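Local coordinates for SAM-dependent methyltransferase (Streptococcus pneumoniae, PDB 3KR9), which probably methylates N1 of adenine 22 in tRNA, with S-adenosylmethionine as the methyl donor, at residues I98-I101 against L102-L106; L126-W129 against L130-G134. All blocks are in the same frame, centred on the assembly; numbering follows the deposited sequence.

Contact 1: residues I98-I101 against L102-L106; sequences IARI and LEEGL
Ile98 meets Leu102 and Arg100 meets Glu104 in a local contact one helical turn apart, formed over the last two turns of helix 95-104, which links the parallel strands 87-93 and 114-119. On the buried side, Ile98 and Leu102 run alongside each other in the same direction, with CG2 of Ile98 at 4.2 Å from CD1 of Leu102. It is the CG2 branch that meets the leucine: with chi1 at -63° CG1 of Ile98 lies beside the backbone N, which puts CG2 anti to that N and beside the carbonyl carbon, toward the C-terminal turn. Both side chains settle on Ile90 of strand 87-93 and on Leu117 of strand 114-119, so the pair bridges two neighbouring strands.

On the exposed side, the arginine chain extends from CG to NE and carries its guanidinium out past the helix, where the Glu104 carboxylate comes over one face of it. NH1 of Arg100 is 3.7 Å from OE1 of Glu104, a long salt bridge. With the two planes turned 46° apart and the oxygen well out of the guanidinium plane, the guanidinium donates no N-H to it, and only electrostatic attraction joins them.

The backbone between these faces is regular. Leu102 N bonds to Ile98 O and Glu103 N to Ala99 O, and the bond from Glu104 N to Arg100 O is nearly straight at 173°. The series fades at Gly105, whose N reaches Ile101 O only weakly at 3.3 Å, and this glycine is the first residue to leave helical geometry. An amphipathic helix lying in this way on parallel strands belongs to the beta-alpha-beta crossover of the class I Rossmann-like methyltransferase fold.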
loop_
_atom_site.group_PDB
_atom_site.type_symbol
_atom_site.label_atom_id
_atom_site.label_comp_id
_atom_site.label_asym_id
_atom_site.label_seq_id
_atom_site.Cartn_x
_atom_site.Cartn_y
_atom_site.Cartn_z
ATOM N N ILE A 98 -3.929 -5.001 5.204
ATOM C CA ILE A 98 -3.319 -5.427 3.944
ATOM C C ILE A 98 -2.608 -6.768 4.130
ATOM O O ILE A 98 -2.790 -7.695 3.344
ATOM C CB ILE A 98 -2.351 -4.331 3.322
ATOM C CG1 ILE A 98 -3.122 -3.053 2.955
ATOM C CG2 ILE A 98 -1.705 -4.910 2.063
ATOM C CD1 ILE A 98 -2.265 -2.065 2.055
ATOM N N ALA A 99 -1.851 -6.889 5.214
ATOM C CA ALA A 99 -1.203 -8.141 5.557
ATOM C C ALA A 99 -2.181 -9.277 5.725
ATOM O O ALA A 99 -1.899 -10.402 5.278
ATOM C CB ALA A 99 -0.290 -7.989 6.858
ATOM N N ARG A 100 -3.329 -9.025 6.391
ATOM C CA ARG A 100 -4.326 -10.107 6.551
ATOM C C ARG A 100 -4.851 -10.560 5.194
ATOM O O ARG A 100 -5.000 -11.759 4.912
ATOM C CB ARG A 100 -5.487 -9.615 7.420
ATOM C CG ARG A 100 -6.498 -10.646 7.848
ATOM C CD ARG A 100 -7.688 -9.853 8.482
ATOM N NE ARG A 100 -8.498 -10.750 9.289
ATOM C CZ ARG A 100 -9.562 -11.400 8.823
ATOM N NH1 ARG A 100 -10.015 -11.188 7.575
ATOM N NH2 ARG A 100 -10.210 -12.219 9.620
ATOM N N ILE A 101 -5.164 -9.623 4.319
ATOM C CA ILE A 101 -5.611 -10.052 2.993
ATOM C C ILE A 101 -4.525 -10.843 2.227
ATOM O O ILE A 101 -4.820 -11.803 1.529
ATOM C CB ILE A 101 -5.964 -8.798 2.060
ATOM C CG1 ILE A 101 -7.253 -8.124 2.583
ATOM C CG2 ILE A 101 -6.067 -9.291 0.571
ATOM C CD1 ILE A 101 -7.380 -6.618 2.152
ATOM N N LEU A 102 -3.272 -10.436 2.364
ATOM C CA LEU A 102 -2.193 -11.139 1.631
ATOM C C LEU A 102 -2.065 -12.544 2.251
ATOM O O LEU A 102 -1.916 -13.524 1.553
ATOM C CB LEU A 102 -0.876 -10.378 1.765
ATOM C CG LEU A 102 -0.863 -9.049 0.966
ATOM C CD1 LEU A 102 0.481 -8.294 1.042
ATOM C CD2 LEU A 102 -1.165 -9.427 -0.470
ATOM N N GLU A 103 -2.169 -12.608 3.568
ATOM C CA GLU A 103 -1.947 -13.887 4.279
ATOM C C GLU A 103 -2.993 -14.925 3.908
ATOM O O GLU A 103 -2.670 -16.029 3.525
ATOM C CB GLU A 103 -1.963 -13.682 5.790
ATOM C CG GLU A 103 -2.033 -14.990 6.558
ATOM C CD GLU A 103 -0.680 -15.450 7.028
ATOM O OE1 GLU A 103 -0.029 -14.670 7.755
ATOM O OE2 GLU A 103 -0.290 -16.595 6.724
ATOM N N GLU A 104 -4.258 -14.549 4.000
ATOM C CA GLU A 104 -5.356 -15.426 3.574
ATOM C C GLU A 104 -5.330 -15.897 2.127
ATOM O O GLU A 104 -5.813 -16.970 1.817
ATOM C CB GLU A 104 -6.700 -14.776 3.898
ATOM C CG GLU A 104 -6.777 -14.372 5.359
ATOM C CD GLU A 104 -8.205 -14.326 5.847
ATOM O OE1 GLU A 104 -9.049 -13.777 5.114
ATOM O OE2 GLU A 104 -8.480 -14.858 6.954
ATOM N N GLY A 105 -4.778 -15.110 1.205
ATOM C CA GLY A 105 -4.680 -15.657 -0.133
ATOM C C GLY A 105 -3.263 -16.007 -0.549
ATOM O O GLY A 105 -2.971 -16.071 -1.726
ATOM N N LEU A 106 -2.392 -16.285 0.437
ATOM C CA LEU A 106 -0.945 -16.438 0.212
ATOM C C LEU A 106 -0.624 -17.509 -0.830
ATOM O O LEU A 106 0.295 -17.349 -1.683
ATOM C CB LEU A 106 -0.210 -16.650 1.558
ATOM C CG LEU A 106 1.315 -16.823 1.628
ATOM C CD1 LEU A 106 2.003 -15.546 1.160
ATOM C CD2 LEU A 106 1.827 -17.276 3.086
#

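Contact 2: residues L126-W129 against L130-G134; sequences LRIW and LQDHG
The C-terminal end of helix 123-132 carries an aromatic stack, in which His133, four residues on from Trp129, lays its imidazole over one face of the indole. The rings form an offset stack, the imidazole and the five-membered ring of the indole having centroids 3.8 Å apart and planes at 14°. CD2 of His133 lies over the five-membered ring near its CE2-NE1 side and NE2 reaches past NE1, while CB of His133 sits 4.0 Å above the centroid of the six-membered ring in a CH-pi contact. Trp129 is swung toward the C-terminal turn by a first torsion that sets CG anti to the backbone N (chi1 -171°). NE1 of Trp129 and NE2 of His133 are 3.1 Å apart because the rings are stacked; NE2 stands above the indole plane, off the N-H direction, so this is not a hydrogen bond. The indole N-H is instead probably bonded to OE1 of Glu103 on helix 95-104.

This helix connects strand 114-119 to strand 135-145 at the edge of the Rossmann-like sheet. Its inner side is lined by Leu126 and Leu130, which touch through CG of Leu126 and CD1 of Leu130 at 4.0 Å and both pack on Leu153 of strand 148-157, the antiparallel strand between those two. CD2 of Leu130 also comes to 4.1 Å from CE3 at the rim of the Trp129 indole.

Three backbone bonds hold the turn: Leu130 N to Leu126 O, Gln131 N to Arg127 O and Asp132 N to Ile128 O. The Arg127 side chain leads away from this contact to salt bridges with Glu140 and Glu151.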
loop_
_atom_site.group_PDB
_atom_site.type_symbol
_atom_site.label_atom_id
_atom_site.label_comp_id
_atom_site.label_asym_id
_atom_site.label_seq_id
_atom_site.Cartn_x
_atom_site.Cartn_y
_atom_site.Cartn_z
ATOM N N LEU A 126 3.595 -4.095 8.165
ATOM C CA LEU A 126 3.465 -4.740 6.854
ATOM C C LEU A 126 4.879 -5.139 6.285
ATOM O O LEU A 126 4.989 -6.098 5.529
ATOM C CB LEU A 126 2.799 -3.764 5.844
ATOM C CG LEU A 126 2.627 -4.191 4.384
ATOM C CD1 LEU A 126 1.892 -5.563 4.226
ATOM C CD2 LEU A 126 1.807 -3.042 3.655
ATOM N N ARG A 127 5.913 -4.349 6.581
ATOM C CA ARG A 127 7.236 -4.628 5.961
ATOM C C ARG A 127 7.762 -5.930 6.602
ATOM O O ARG A 127 8.392 -6.743 5.950
ATOM C CB ARG A 127 8.205 -3.452 6.171
ATOM C CG ARG A 127 7.916 -2.256 5.320
ATOM C CD ARG A 127 9.137 -1.235 5.367
ATOM N NE ARG A 127 8.857 -0.065 4.545
ATOM C CZ ARG A 127 8.228 1.018 4.994
ATOM N NH1 ARG A 127 7.915 1.133 6.292
ATOM N NH2 ARG A 127 7.980 2.026 4.159
ATOM N N ILE A 128 7.482 -6.105 7.897
ATOM C CA ILE A 128 7.870 -7.344 8.661
ATOM C C ILE A 128 7.135 -8.534 8.062
ATOM O O ILE A 128 7.696 -9.593 7.745
ATOM C CB ILE A 128 7.538 -7.134 10.159
ATOM C CG1 ILE A 128 8.523 -6.124 10.732
ATOM C CG2 ILE A 128 7.472 -8.510 10.997
ATOM C CD1 ILE A 128 8.034 -5.440 11.986
ATOM N N TRP A 129 5.864 -8.352 7.853
ATOM C CA TRP A 129 5.080 -9.425 7.247
ATOM C C TRP A 129 5.640 -9.817 5.893
ATOM O O TRP A 129 5.846 -11.019 5.617
ATOM C CB TRP A 129 3.604 -9.008 7.103
ATOM C CG TRP A 129 2.821 -10.192 6.692
ATOM C CD1 TRP A 129 2.239 -11.109 7.511
ATOM C CD2 TRP A 129 2.597 -10.633 5.346
ATOM N NE1 TRP A 129 1.644 -12.100 6.733
ATOM C CE2 TRP A 129 1.885 -11.841 5.412
ATOM C CE3 TRP A 129 2.976 -10.139 4.088
ATOM C CZ2 TRP A 129 1.485 -12.545 4.268
ATOM C CZ3 TRP A 129 2.608 -10.853 2.950
ATOM C CH2 TRP A 129 1.823 -12.030 3.054
ATOM N N LEU A 130 5.904 -8.826 5.035
ATOM C CA LEU A 130 6.404 -9.092 3.683
ATOM C C LEU A 130 7.684 -9.885 3.727
ATOM O O LEU A 130 7.823 -10.932 3.060
ATOM C CB LEU A 130 6.663 -7.774 2.904
ATOM C CG LEU A 130 5.389 -7.050 2.483
ATOM C CD1 LEU A 130 5.666 -5.572 2.213
ATOM C CD2 LEU A 130 4.727 -7.766 1.269
ATOM N N GLN A 131 8.609 -9.370 4.511
ATOM C CA GLN A 131 9.897 -10.011 4.646
ATOM C C GLN A 131 9.747 -11.473 5.105
ATOM O O GLN A 131 10.412 -12.349 4.563
ATOM C CB GLN A 131 10.740 -9.275 5.683
ATOM C CG GLN A 131 11.882 -10.198 6.216
ATOM C CD GLN A 131 13.072 -9.392 6.680
ATOM O OE1 GLN A 131 13.143 -8.180 6.400
ATOM N NE2 GLN A 131 14.027 -10.049 7.400
ATOM N N ASP A 132 8.887 -11.715 6.106
ATOM C CA ASP A 132 8.697 -13.075 6.655
ATOM C C ASP A 132 7.956 -14.006 5.701
ATOM O O ASP A 132 7.804 -15.158 6.030
ATOM C CB ASP A 132 7.918 -13.019 7.981
ATOM C CG ASP A 132 8.660 -12.273 9.049
ATOM O OD1 ASP A 132 9.901 -12.232 8.968
ATOM O OD2 ASP A 132 8.005 -11.705 9.967
ATOM N N HIS A 133 7.478 -13.533 4.537
ATOM C CA HIS A 133 6.675 -14.408 3.659
ATOM C C HIS A 133 7.241 -14.428 2.288
ATOM O O HIS A 133 6.545 -14.704 1.328
ATOM C CB HIS A 133 5.180 -14.002 3.640
ATOM C CG HIS A 133 4.505 -14.254 4.946
ATOM N ND1 HIS A 133 3.767 -15.398 5.202
ATOM C CD2 HIS A 133 4.531 -13.551 6.106
ATOM C CE1 HIS A 133 3.351 -15.375 6.458
ATOM N NE2 HIS A 133 3.802 -14.274 7.030
ATOM N N GLY A 134 8.522 -14.127 2.196
ATOM C CA GLY A 134 9.216 -14.353 0.948
ATOM C C GLY A 134 9.014 -13.236 -0.098
ATOM O O GLY A 134 9.069 -13.519 -1.305
#

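Following the chain from the N terminus, strand 87-93 leads into the helix of contact 1; the chain returns through strand 114-119 and leads into the helix of contact 2, which runs on into strand 135-145. The contacts stand in series, neither nested nor crossed, and as each is local, neither closes a long loop. They lie about 11 Å apart, centre to centre, and the two helix ends touch. Besides the Glu103-Trp129 pair, Leu102 CB packs at 3.4 Å on Trp129 CH2, and Leu106 adds packing against His133. Together they join the helix between two parallel strands to the one leading to the edge strand 135-145, beyond the reversed strand 148-157.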